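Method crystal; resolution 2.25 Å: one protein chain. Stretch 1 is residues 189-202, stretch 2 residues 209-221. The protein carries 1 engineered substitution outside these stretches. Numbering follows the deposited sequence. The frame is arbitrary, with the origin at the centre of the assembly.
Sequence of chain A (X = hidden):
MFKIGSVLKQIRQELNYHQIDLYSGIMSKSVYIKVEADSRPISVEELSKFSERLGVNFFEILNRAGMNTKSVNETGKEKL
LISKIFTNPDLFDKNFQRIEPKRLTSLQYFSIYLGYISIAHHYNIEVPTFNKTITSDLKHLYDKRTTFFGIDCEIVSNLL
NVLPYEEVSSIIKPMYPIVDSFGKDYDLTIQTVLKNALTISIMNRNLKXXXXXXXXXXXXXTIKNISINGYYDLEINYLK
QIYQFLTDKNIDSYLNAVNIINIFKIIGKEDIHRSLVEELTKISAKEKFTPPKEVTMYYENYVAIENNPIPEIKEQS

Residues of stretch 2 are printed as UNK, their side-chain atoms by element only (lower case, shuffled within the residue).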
# COMPACT_ATOMS: atom_id res chain seq x y z
N THR A 189 -11.05 33.36 0.49
CA THR A 189 -11.75 33.72 1.71
C THR A 189 -13.07 32.98 1.93
O THR A 189 -13.37 32.53 3.03
CB THR A 189 -12.01 35.21 1.73
OG1 THR A 189 -10.78 35.90 1.50
CG2 THR A 189 -12.59 35.63 3.08
N ILE A 190 -13.87 32.85 0.88
CA ILE A 190 -15.14 32.16 1.01
C ILE A 190 -14.93 30.66 1.22
O ILE A 190 -15.81 29.97 1.73
CB ILE A 190 -16.02 32.39 -0.23
CG1 ILE A 190 -15.37 31.75 -1.46
CG2 ILE A 190 -16.21 33.89 -0.46
CD1 ILE A 190 -16.19 31.87 -2.71
N GLN A 191 -13.74 30.17 0.83
CA GLN A 191 -13.40 28.76 0.98
C GLN A 191 -12.85 28.44 2.36
O GLN A 191 -13.13 27.38 2.91
CB GLN A 191 -12.35 28.36 -0.06
CG GLN A 191 -12.91 27.89 -1.39
CD GLN A 191 -11.85 27.78 -2.47
OE1 GLN A 191 -11.50 28.77 -3.11
NE2 GLN A 191 -11.31 26.58 -2.66
N THR A 192 -12.08 29.36 2.92
CA THR A 192 -11.48 29.17 4.23
C THR A 192 -12.55 28.88 5.28
O THR A 192 -12.38 28.01 6.13
CB THR A 192 -10.66 30.41 4.65
OG1 THR A 192 -9.67 30.68 3.66
CG2 THR A 192 -9.98 30.17 6.00
N VAL A 193 -13.65 29.62 5.20
CA VAL A 193 -14.77 29.48 6.13
C VAL A 193 -15.26 28.05 6.14
O VAL A 193 -15.37 27.43 7.20
CB VAL A 193 -15.97 30.37 5.73
CG1 VAL A 193 -17.13 30.10 6.67
CG2 VAL A 193 -15.58 31.83 5.75
N LEU A 194 -15.57 27.53 4.97
CA LEU A 194 -16.09 26.18 4.86
C LEU A 194 -15.12 25.16 5.43
O LEU A 194 -15.52 24.29 6.20
CB LEU A 194 -16.42 25.86 3.40
CG LEU A 194 -17.24 26.95 2.70
CD1 LEU A 194 -17.49 26.58 1.26
CD2 LEU A 194 -18.54 27.15 3.44
N LYS A 195 -13.85 25.26 5.06
CA LYS A 195 -12.86 24.31 5.53
C LYS A 195 -12.77 24.33 7.06
O LYS A 195 -12.77 23.28 7.70
CB LYS A 195 -11.50 24.62 4.90
CG LYS A 195 -10.43 23.55 5.13
CD LYS A 195 -9.63 23.82 6.39
CE LYS A 195 -8.81 25.10 6.25
NZ LYS A 195 -8.04 25.42 7.49
N ASN A 196 -12.69 25.53 7.63
CA ASN A 196 -12.61 25.65 9.08
C ASN A 196 -13.90 25.20 9.75
O ASN A 196 -13.87 24.54 10.79
CB ASN A 196 -12.30 27.09 9.49
CG ASN A 196 -10.90 27.51 9.11
OD1 ASN A 196 -10.01 26.67 8.95
ND2 ASN A 196 -10.68 28.81 8.99
N ALA A 197 -15.02 25.55 9.14
CA ALA A 197 -16.31 25.17 9.70
C ALA A 197 -16.48 23.65 9.66
O ALA A 197 -16.95 23.05 10.62
CB ALA A 197 -17.44 25.84 8.93
N LEU A 198 -16.07 23.05 8.54
CA LEU A 198 -16.20 21.60 8.38
C LEU A 198 -15.27 20.80 9.30
O LEU A 198 -15.61 19.70 9.73
CB LEU A 198 -15.93 21.21 6.92
CG LEU A 198 -15.88 19.71 6.60
CD1 LEU A 198 -17.12 19.03 7.14
CD2 LEU A 198 -15.78 19.51 5.09
N THR A 199 -14.11 21.37 9.60
CA THR A 199 -13.16 20.71 10.48
C THR A 199 -13.80 20.60 11.87
O THR A 199 -13.80 19.55 12.49
CB THR A 199 -11.84 21.52 10.59
OG1 THR A 199 -11.24 21.62 9.29
CG2 THR A 199 -10.87 20.84 11.54
N ILE A 200 -14.34 21.72 12.33
CA ILE A 200 -15.00 21.77 13.62
C ILE A 200 -16.21 20.83 13.67
O ILE A 200 -16.42 20.12 14.65
CB ILE A 200 -15.44 23.22 13.93
CG1 ILE A 200 -14.19 24.10 14.11
CG2 ILE A 200 -16.33 23.25 15.15
CD1 ILE A 200 -14.47 25.61 14.19
N SER A 201 -16.98 20.81 12.59
CA SER A 201 -18.16 19.96 12.53
C SER A 201 -17.86 18.48 12.65
O SER A 201 -18.62 17.75 13.30
CB SER A 201 -18.92 20.23 11.23
OG SER A 201 -19.36 21.57 11.21
N ILE A 202 -16.78 18.04 12.02
CA ILE A 202 -16.38 16.64 12.06
C ILE A 202 -15.87 16.30 13.46
O ILE A 202 -16.10 15.21 13.97
CB ILE A 202 -15.25 16.34 11.03
CG1 ILE A 202 -15.83 16.35 9.61
CG2 ILE A 202 -14.62 14.99 11.30
CD1 ILE A 202 -16.87 15.28 9.38
N UNK A 209 -24.23 19.04 10.09
CA UNK A 209 -23.55 20.31 9.83
C UNK A 209 -22.43 20.04 8.83
O UNK A 209 -22.22 20.82 7.90
c UNK A 209 -24.67 22.77 11.30
o UNK A 209 -25.71 22.58 10.65
o UNK A 209 -24.12 23.90 11.40
c UNK A 209 -22.98 20.90 11.12
c UNK A 209 -24.02 21.58 11.99
N UNK A 210 -21.71 18.94 9.03
CA UNK A 210 -20.61 18.58 8.16
C UNK A 210 -21.08 18.47 6.72
O UNK A 210 -20.44 19.00 5.81
c UNK A 210 -19.98 17.26 8.60
N UNK A 211 -22.21 17.80 6.50
CA UNK A 211 -22.74 17.65 5.15
C UNK A 211 -23.09 19.02 4.58
O UNK A 211 -22.92 19.27 3.38
c UNK A 211 -24.44 16.34 3.76
c UNK A 211 -25.75 15.57 3.76
o UNK A 211 -26.20 15.08 2.72
n UNK A 211 -26.38 15.46 4.93
c UNK A 211 -23.98 16.75 5.16
N UNK A 212 -23.58 19.91 5.43
CA UNK A 212 -23.94 21.23 4.97
C UNK A 212 -22.73 21.85 4.28
O UNK A 212 -22.79 22.21 3.10
o UNK A 212 -24.78 27.57 4.54
c UNK A 212 -25.67 25.34 4.55
c UNK A 212 -24.38 22.12 6.15
c UNK A 212 -23.68 25.85 5.79
c UNK A 212 -24.53 23.58 5.78
c UNK A 212 -23.59 24.52 6.19
c UNK A 212 -25.58 24.01 4.96
c UNK A 212 -24.72 26.26 4.97
N UNK A 213 -21.63 21.96 5.02
CA UNK A 213 -20.41 22.56 4.50
C UNK A 213 -19.81 21.80 3.32
O UNK A 213 -19.34 22.42 2.36
c UNK A 213 -20.57 25.89 7.38
c UNK A 213 -19.40 22.70 5.64
o UNK A 213 -21.27 26.30 9.62
c UNK A 213 -20.10 25.00 6.41
c UNK A 213 -20.82 25.42 8.66
c UNK A 213 -19.88 23.65 6.70
c UNK A 213 -20.15 23.21 8.00
c UNK A 213 -20.62 24.09 8.98
N UNK A 214 -19.83 20.48 3.37
CA UNK A 214 -19.30 19.69 2.27
C UNK A 214 -20.09 20.05 1.02
O UNK A 214 -19.54 20.12 -0.08
c UNK A 214 -18.45 17.77 3.66
c UNK A 214 -19.44 18.17 2.56
c UNK A 214 -19.22 17.36 1.28
c UNK A 214 -18.42 16.28 3.95
N UNK A 215 -21.39 20.28 1.18
CA UNK A 215 -22.25 20.65 0.06
C UNK A 215 -21.93 22.06 -0.43
O UNK A 215 -21.84 22.29 -1.63
o UNK A 215 -25.34 18.91 1.08
c UNK A 215 -23.72 20.57 0.47
c UNK A 215 -24.21 19.14 0.65
n UNK A 215 -23.36 18.18 0.32
N UNK A 216 -21.75 22.99 0.50
CA UNK A 216 -21.43 24.36 0.11
C UNK A 216 -20.12 24.39 -0.68
O UNK A 216 -20.02 25.04 -1.72
c UNK A 216 -23.78 25.84 1.11
c UNK A 216 -21.31 25.27 1.35
c UNK A 216 -22.63 25.53 2.07
n UNK A 216 -24.89 25.14 1.30
o UNK A 216 -23.67 26.68 0.22
N UNK A 217 -19.12 23.67 -0.18
CA UNK A 217 -17.83 23.64 -0.86
C UNK A 217 -17.95 23.04 -2.25
O UNK A 217 -17.42 23.59 -3.21
c UNK A 217 -13.46 23.92 -1.43
c UNK A 217 -16.81 22.82 -0.06
c UNK A 217 -13.77 21.59 -1.96
c UNK A 217 -15.46 22.78 -0.71
c UNK A 217 -13.00 22.74 -2.02
c UNK A 217 -15.00 21.62 -1.30
c UNK A 217 -14.68 23.93 -0.78
N UNK A 218 -18.63 21.91 -2.35
CA UNK A 218 -18.78 21.26 -3.64
C UNK A 218 -19.56 22.11 -4.63
O UNK A 218 -19.35 22.02 -5.84
c UNK A 218 -18.48 18.86 -2.87
o UNK A 218 -17.38 18.63 -4.98
c UNK A 218 -19.44 19.89 -3.47
c UNK A 218 -17.25 18.62 -3.74
o UNK A 218 -16.15 18.41 -3.17
N UNK A 219 -20.46 22.94 -4.13
CA UNK A 219 -21.23 23.80 -5.01
C UNK A 219 -20.34 24.88 -5.62
O UNK A 219 -20.57 25.31 -6.76
c UNK A 219 -24.34 26.14 -6.79
c UNK A 219 -22.38 24.46 -4.25
c UNK A 219 -23.26 26.79 -5.00
c UNK A 219 -23.14 25.44 -5.08
n UNK A 219 -24.00 27.20 -6.07
n UNK A 219 -23.84 25.07 -6.21
N UNK A 220 -19.33 25.32 -4.88
CA UNK A 220 -18.41 26.34 -5.37
C UNK A 220 -17.81 25.92 -6.70
O UNK A 220 -17.51 26.76 -7.55
c UNK A 220 -18.38 28.50 -3.18
c UNK A 220 -17.28 26.59 -4.37
c UNK A 220 -17.58 27.22 -3.01
c UNK A 220 -16.26 27.52 -2.31
N UNK A 221 -17.63 24.61 -6.89
CA UNK A 221 -17.04 24.08 -8.11
C UNK A 221 -17.92 24.23 -9.36
O UNK A 221 -17.49 23.89 -10.46
c UNK A 221 -16.67 22.60 -7.93
c UNK A 221 -15.58 22.35 -6.90
c UNK A 221 -14.25 20.63 -5.63
c UNK A 221 -15.35 20.86 -6.66
n UNK A 221 -14.12 19.20 -5.20

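Position 209 carries three side-chain carbons in a row, the third bearing two oxygens: a carboxylate, hence Glu209. Its CB starts toward stretch 1 and lies 3.7 Å from Ser201 OG, but the end leads away, and both carboxylate oxygens are hydrogen-bonded elsewhere in the structure.

Position 210 has a single carbon, so it is Ala210. Its CA lies 5.2 Å from Ser201 CA, so the backbones are close where this small side chain sits. Leu198 CD1 approaches its CB to 3.7 Å, and Ile202 CD1 reaches the same CB at 3.8 Å.

Position 211 shows three carbons, the third carrying one oxygen and one nitrogen, which is the amide of Gln211. Its CA-to-CB bond points away, and no atom touches stretch 1.

Position 212 has one carbon followed by a six-carbon ring bearing an oxygen, the pattern of Tyr212. With chi1 at 170° (t), its side chain stays 5.8 Å from stretch 1.

Position 213 repeats that pattern, but here the CA-to-CB bond points toward stretch 1 and the ring is buried against it. Ala197 CB stands 3.4 Å from the ring centroid, 12° off the ring normal. The oxygen on the six-carbon ring makes this Tyr213, with its OH hydrogen-bonded elsewhere. Leu194 CD2 to Tyr213 CD1 (4.0 Å) and Ser201 OG to Tyr213 CE2 (3.6 Å) are edge contacts.

Position 214 has four carbons forked at the first, with one arm two carbons long, identifying Ile214. Although its CA-to-CB bond points away, the side chain bends back, bringing CG1 within 3.5 Å of Leu198 CD2.

Position 215 holds two carbons, the second with one oxygen and one nitrogen: Asn215, out of reach of stretch 1.

Position 216 has three carbons ending in an oxygen and a nitrogen, so it is Gln216. Its CB packs 3.9 Å from Leu194 CD2, while its end leads away.

Position 217 has one carbon and a six-carbon ring without oxygen, which is Phe217. Leu194 CD1 lies 3.6 Å from Phe217 N and 4.0 Å from its CB, and also sits at the ring edge.

Position 218 shows three carbons and a terminal pair of oxygens: Glu218, pointing away from stretch 1.

Position 219 has one carbon and a five-membered ring of three carbons and two nitrogens, an imidazole, hence His219, out of reach.

Position 220 has four carbons forked at the second, giving Leu220. It points toward stretch 1, where its CD1 meets Gln191 CG at 3.5 Å and Leu194 CD1 at 3.9 Å.

Position 221 has four carbons in a row ending in nitrogen: Lys221, whose NZ forms a salt bridge with Glu218 OE1 at 3.0 Å.

The helices run nearly antiparallel (156°), approaching to 8.6 Å and burying 635 Å². No hydrogen bond crosses between them, so packing makes the contact. Leu194 fills a hole among Tyr213, Gln216, Phe217 and Leu220, while Tyr213 enters one formed by Leu194, Ala197, Leu198 and Ser201. Ser201 OG donates to Ala197 O (2.9 Å), satisfying its hydroxyl within its own helix.

Stretch 2, residues 209-221: EAQYYINQFEHLK
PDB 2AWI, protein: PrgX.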